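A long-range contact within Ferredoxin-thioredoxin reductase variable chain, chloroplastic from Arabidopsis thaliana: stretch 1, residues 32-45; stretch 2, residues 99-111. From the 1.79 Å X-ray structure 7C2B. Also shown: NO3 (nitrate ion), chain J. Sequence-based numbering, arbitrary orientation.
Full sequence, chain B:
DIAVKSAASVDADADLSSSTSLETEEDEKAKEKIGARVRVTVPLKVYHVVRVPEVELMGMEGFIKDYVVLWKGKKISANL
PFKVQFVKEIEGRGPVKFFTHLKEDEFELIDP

Stretch 1 32-45: EKIGARVRVTVPLK
Stretch 2, residues 99-111: FTHLKEDEFELID

The contact is built on a short antiparallel ladder between strand 37-40 and strand 107-109, whose N-to-C directions diverge by 148° with a closest axial approach of 4.6 Å. Arg 39 and Glu 108 form the hydrogen-bonded pair, CA to CA 5.5 Å; flanking it are the non-hydrogen-bonded pairs Val 38 with Leu 109 (CA to CA 4.5 Å) and Val 40 with Phe 107 (CA to CA 4.2 Å). All these residues are extended, from -136/157 at Val 38 to -65/141 at Leu 109.

Four backbone hydrogen bonds join the two stretches. Arg 39 N donates to Glu 108 O and Glu 108 N returns the bond to Arg 39 O, both at 3.0 Å, so this pair satisfies its main-chain groups mutually. Beyond it, Ile 110 N reaches Arg 37 O at 2.9 Å, and Thr 41 N reaches Glu 106 O at 2.9 Å and 174°, nearly linear. Arg 37 O accepts a second bond, from a water 2.9 Å away, which in turn accepts from Asp 111 N at 3.0 Å, so that the water bridges Arg 37 O and Asp 111 N. The CA of Val 38 also lies 3.3 Å from Glu 108 O, a CA-H...O contact.

Arg 39 (chi1 t, chi2 t, chi3 m) and Glu 108 (chi1 p, chi2 t) share one face of the sheet. Their opposite charges meet in a salt bridge, Arg 39 NH1 donating to Glu 108 OE2 at 2.9 Å, with the carboxylate oxygen near the guanidinium plane. Arg 39 NE and NH2 are satisfied elsewhere in the structure. Ile 110 (m, t) lies over one face of each guanidinium, with CG1 at Arg 39 and CD1 at Arg 37.

The apolar packing begins beside a type II turn, Lys 33 to Ala 36, closed by Ala 36 N to Lys 33 O at 2.9 Å; Gly 35 occupies a positive-phi position (93/-14). Ala 36 CB meets Leu 109 CD2 at 3.8 Å. Val 38 (m) places CG1 3.5 Å from Phe 107 CD1 and 3.9 Å from Leu 109 CD2. Farther along, Val 40 CG2 approaches Leu 102 CD1 at 4.0 Å, and Leu 44 CD2 (t, p) packs on Leu 102 CD2 (m, t) at 3.5 Å.

Between the strands of stretch 2, the 3-10 segment 104-106 is anchored locally: Glu 106 N donates to Lys 103 O at 3.0 Å, Lys 103 N to Glu 106 OE1 at 3.1 Å, and Lys 103 NZ salt-bridges Asp 105 OD1 at 2.7 Å.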

# COMPACT_ATOMS: atom_id res chain seq x y z
N GLU B 32 5.22 -21.93 -14.07
CA GLU B 32 4.89 -22.86 -15.14
C GLU B 32 3.84 -22.30 -16.10
O GLU B 32 3.68 -22.83 -17.21
CB GLU B 32 4.39 -24.18 -14.56
CG GLU B 32 5.49 -24.96 -13.85
CD GLU B 32 5.00 -26.26 -13.23
OE1 GLU B 32 5.84 -27.02 -12.72
OE2 GLU B 32 3.77 -26.50 -13.23
N LYS B 33 3.13 -21.24 -15.71
CA LYS B 33 2.15 -20.61 -16.58
C LYS B 33 2.75 -19.53 -17.47
O LYS B 33 2.02 -18.90 -18.24
CB LYS B 33 1.01 -20.01 -15.75
CG LYS B 33 0.20 -21.04 -14.94
CD LYS B 33 -0.98 -20.37 -14.24
CE LYS B 33 -1.75 -21.37 -13.36
NZ LYS B 33 -1.35 -21.27 -11.92
N ILE B 34 4.05 -19.28 -17.39
CA ILE B 34 4.67 -18.31 -18.29
C ILE B 34 4.54 -18.81 -19.72
O ILE B 34 4.82 -19.98 -20.02
CB ILE B 34 6.13 -18.07 -17.88
CG1 ILE B 34 6.19 -17.53 -16.45
CG2 ILE B 34 6.81 -17.12 -18.85
CD1 ILE B 34 7.55 -17.04 -16.06
N GLY B 35 4.07 -17.93 -20.61
CA GLY B 35 3.74 -18.31 -21.96
C GLY B 35 2.30 -18.70 -22.18
O GLY B 35 1.87 -18.76 -23.34
N ALA B 36 1.54 -18.96 -21.13
CA ALA B 36 0.17 -19.45 -21.30
C ALA B 36 -0.76 -18.32 -21.73
O ALA B 36 -0.61 -17.18 -21.31
CB ALA B 36 -0.35 -20.07 -20.01
N ARG B 37 -1.73 -18.66 -22.57
CA ARG B 37 -2.75 -17.70 -22.97
C ARG B 37 -3.79 -17.56 -21.87
O ARG B 37 -4.22 -18.55 -21.27
CB ARG B 37 -3.40 -18.14 -24.28
CG ARG B 37 -2.40 -18.40 -25.40
CD ARG B 37 -3.09 -18.76 -26.71
NE ARG B 37 -4.09 -17.77 -27.06
CZ ARG B 37 -5.39 -18.03 -27.23
NH1 ARG B 37 -5.83 -19.28 -27.08
NH2 ARG B 37 -6.23 -17.06 -27.54
N VAL B 38 -4.21 -16.32 -21.62
CA VAL B 38 -5.13 -15.99 -20.54
C VAL B 38 -6.18 -15.02 -21.04
O VAL B 38 -5.97 -14.28 -22.01
CB VAL B 38 -4.40 -15.37 -19.32
CG1 VAL B 38 -3.44 -16.39 -18.68
CG2 VAL B 38 -3.65 -14.12 -19.73
N ARG B 39 -7.32 -15.01 -20.35
CA ARG B 39 -8.41 -14.07 -20.60
C ARG B 39 -8.71 -13.34 -19.30
O ARG B 39 -8.81 -13.96 -18.24
CB ARG B 39 -9.66 -14.81 -21.09
CG ARG B 39 -10.87 -13.92 -21.39
CD ARG B 39 -12.07 -14.75 -21.88
NE ARG B 39 -11.76 -15.48 -23.10
CZ ARG B 39 -11.64 -16.81 -23.18
NH1 ARG B 39 -11.79 -17.55 -22.09
NH2 ARG B 39 -11.36 -17.39 -24.33
N VAL B 40 -8.87 -12.01 -19.37
CA VAL B 40 -9.21 -11.25 -18.18
C VAL B 40 -10.67 -11.48 -17.84
O VAL B 40 -11.55 -11.35 -18.71
CB VAL B 40 -8.92 -9.75 -18.39
CG1 VAL B 40 -9.39 -8.94 -17.18
CG2 VAL B 40 -7.43 -9.52 -18.63
N THR B 41 -10.95 -11.80 -16.58
CA THR B 41 -12.27 -12.27 -16.18
C THR B 41 -13.02 -11.29 -15.29
O THR B 41 -14.12 -11.62 -14.82
CB THR B 41 -12.14 -13.61 -15.46
OG1 THR B 41 -11.16 -13.50 -14.42
CG2 THR B 41 -11.69 -14.68 -16.43
N VAL B 42 -12.47 -10.10 -15.05
CA VAL B 42 -13.07 -9.11 -14.16
C VAL B 42 -12.95 -7.74 -14.81
O VAL B 42 -12.10 -7.53 -15.68
CB VAL B 42 -12.40 -9.09 -12.77
CG1 VAL B 42 -12.57 -10.44 -12.05
CG2 VAL B 42 -10.93 -8.72 -12.91
N PRO B 43 -13.81 -6.80 -14.41
CA PRO B 43 -13.64 -5.42 -14.90
C PRO B 43 -12.32 -4.84 -14.42
O PRO B 43 -11.95 -4.97 -13.25
CB PRO B 43 -14.84 -4.67 -14.29
CG PRO B 43 -15.86 -5.75 -13.97
CD PRO B 43 -15.04 -6.97 -13.61
N LEU B 44 -11.61 -4.20 -15.33
CA LEU B 44 -10.28 -3.68 -15.02
C LEU B 44 -9.94 -2.62 -16.06
O LEU B 44 -9.76 -2.94 -17.23
CB LEU B 44 -9.25 -4.80 -15.02
CG LEU B 44 -7.79 -4.33 -15.02
CD1 LEU B 44 -7.49 -3.44 -13.82
CD2 LEU B 44 -6.87 -5.55 -15.04
N LYS B 45 -9.85 -1.36 -15.62
CA LYS B 45 -9.44 -0.26 -16.48
C LYS B 45 -7.96 0.02 -16.28
O LYS B 45 -7.48 0.03 -15.15
CB LYS B 45 -10.24 1.01 -16.18
CG LYS B 45 -11.76 0.85 -16.25
CD LYS B 45 -12.46 2.09 -15.70
CE LYS B 45 -13.92 2.17 -16.11
NZ LYS B 45 -14.82 1.42 -15.18
N PHE B 99 1.69 -4.19 -21.98
CA PHE B 99 1.72 -5.11 -20.85
C PHE B 99 0.86 -4.55 -19.73
O PHE B 99 0.72 -3.33 -19.58
CB PHE B 99 3.16 -5.32 -20.35
CG PHE B 99 4.10 -5.76 -21.43
CD1 PHE B 99 4.13 -7.09 -21.85
CD2 PHE B 99 4.94 -4.85 -22.05
CE1 PHE B 99 4.99 -7.50 -22.85
CE2 PHE B 99 5.80 -5.26 -23.07
CZ PHE B 99 5.82 -6.59 -23.47
N THR B 100 0.28 -5.46 -18.95
CA THR B 100 -0.48 -5.11 -17.76
C THR B 100 -0.16 -6.14 -16.70
O THR B 100 -0.06 -7.33 -17.00
CB THR B 100 -2.00 -5.07 -18.04
OG1 THR B 100 -2.32 -3.96 -18.89
CG2 THR B 100 -2.78 -4.92 -16.74
N HIS B 101 0.02 -5.69 -15.46
CA HIS B 101 0.26 -6.58 -14.33
C HIS B 101 -1.06 -7.04 -13.74
O HIS B 101 -1.94 -6.22 -13.45
CB HIS B 101 1.10 -5.87 -13.28
CG HIS B 101 2.53 -5.68 -13.67
ND1 HIS B 101 2.97 -4.64 -14.47
CD2 HIS B 101 3.64 -6.39 -13.35
CE1 HIS B 101 4.28 -4.73 -14.63
NE2 HIS B 101 4.71 -5.79 -13.96
N LEU B 102 -1.20 -8.36 -13.54
CA LEU B 102 -2.41 -8.96 -13.00
C LEU B 102 -2.08 -9.86 -11.82
O LEU B 102 -0.95 -10.33 -11.66
CB LEU B 102 -3.17 -9.80 -14.05
CG LEU B 102 -3.54 -9.17 -15.38
CD1 LEU B 102 -4.37 -10.17 -16.19
CD2 LEU B 102 -4.33 -7.92 -15.12
N LYS B 103 -3.08 -10.10 -10.98
CA LYS B 103 -3.01 -11.16 -9.99
C LYS B 103 -3.95 -12.29 -10.40
O LYS B 103 -4.78 -12.14 -11.30
CB LYS B 103 -3.33 -10.65 -8.58
CG LYS B 103 -4.63 -9.89 -8.43
CD LYS B 103 -4.72 -9.36 -7.00
CE LYS B 103 -5.84 -8.35 -6.85
NZ LYS B 103 -7.15 -8.99 -7.10
N GLU B 104 -3.79 -13.43 -9.72
CA GLU B 104 -4.35 -14.68 -10.20
C GLU B 104 -5.87 -14.64 -10.29
O GLU B 104 -6.45 -15.27 -11.19
CB GLU B 104 -3.90 -15.85 -9.31
CG GLU B 104 -4.12 -15.62 -7.82
CD GLU B 104 -4.07 -16.90 -6.99
OE1 GLU B 104 -3.48 -17.90 -7.47
OE2 GLU B 104 -4.63 -16.90 -5.87
N ASP B 105 -6.54 -13.90 -9.41
CA ASP B 105 -7.99 -13.90 -9.45
C ASP B 105 -8.56 -12.94 -10.49
O ASP B 105 -9.78 -12.75 -10.53
CB ASP B 105 -8.58 -13.62 -8.05
CG ASP B 105 -8.29 -12.21 -7.52
OD1 ASP B 105 -7.74 -11.35 -8.24
OD2 ASP B 105 -8.65 -11.96 -6.34
N GLU B 106 -7.74 -12.37 -11.37
CA GLU B 106 -8.25 -11.47 -12.40
C GLU B 106 -8.30 -12.11 -13.78
O GLU B 106 -8.76 -11.47 -14.73
CB GLU B 106 -7.40 -10.19 -12.44
CG GLU B 106 -7.48 -9.44 -11.11
CD GLU B 106 -6.56 -8.23 -11.03
OE1 GLU B 106 -5.48 -8.25 -11.66
OE2 GLU B 106 -6.92 -7.28 -10.31
N PHE B 107 -7.84 -13.35 -13.93
CA PHE B 107 -7.81 -13.96 -15.25
C PHE B 107 -8.01 -15.46 -15.12
O PHE B 107 -7.91 -16.03 -14.03
CB PHE B 107 -6.49 -13.64 -16.00
CG PHE B 107 -5.26 -14.20 -15.33
CD1 PHE B 107 -4.82 -15.49 -15.63
CD2 PHE B 107 -4.55 -13.45 -14.41
CE1 PHE B 107 -3.70 -16.00 -15.01
CE2 PHE B 107 -3.42 -13.96 -13.79
CZ PHE B 107 -3.00 -15.24 -14.09
N GLU B 108 -8.27 -16.10 -16.25
CA GLU B 108 -8.36 -17.55 -16.35
C GLU B 108 -7.48 -18.02 -17.50
O GLU B 108 -7.29 -17.31 -18.49
CB GLU B 108 -9.83 -18.00 -16.59
CG GLU B 108 -10.32 -17.73 -18.01
CD GLU B 108 -11.84 -17.81 -18.16
OE1 GLU B 108 -12.52 -18.16 -17.17
OE2 GLU B 108 -12.33 -17.52 -19.26
N LEU B 109 -6.92 -19.22 -17.35
CA LEU B 109 -6.20 -19.85 -18.45
C LEU B 109 -7.16 -20.17 -19.59
O LEU B 109 -8.30 -20.60 -19.36
CB LEU B 109 -5.51 -21.13 -17.98
CG LEU B 109 -4.33 -20.98 -17.02
CD1 LEU B 109 -3.75 -22.34 -16.68
CD2 LEU B 109 -3.27 -20.10 -17.64
N ILE B 110 -6.71 -19.98 -20.82
CA ILE B 110 -7.55 -20.23 -21.98
C ILE B 110 -7.49 -21.69 -22.41
O ILE B 110 -8.52 -22.35 -22.56
CB ILE B 110 -7.16 -19.28 -23.13
CG1 ILE B 110 -7.72 -17.89 -22.88
CG2 ILE B 110 -7.67 -19.82 -24.46
CD1 ILE B 110 -7.34 -16.89 -23.93
N ASP B 111 -6.27 -22.21 -22.60
CA ASP B 111 -6.01 -23.54 -23.18
C ASP B 111 -6.34 -23.57 -24.67
O ASP B 111 -7.51 -23.61 -25.06
CB ASP B 111 -6.78 -24.65 -22.45
CG ASP B 111 -6.48 -24.68 -20.96
OD1 ASP B 111 -5.29 -24.72 -20.61
OD2 ASP B 111 -7.44 -24.68 -20.15
N NO3 J . 7.40 -4.60 -12.30
O1 NO3 J . 7.84 -3.97 -11.29
O2 NO3 J . 7.28 -4.01 -13.42
O3 NO3 J . 7.09 -5.83 -12.19
O HOH W 1 -3.57 -21.33 -21.57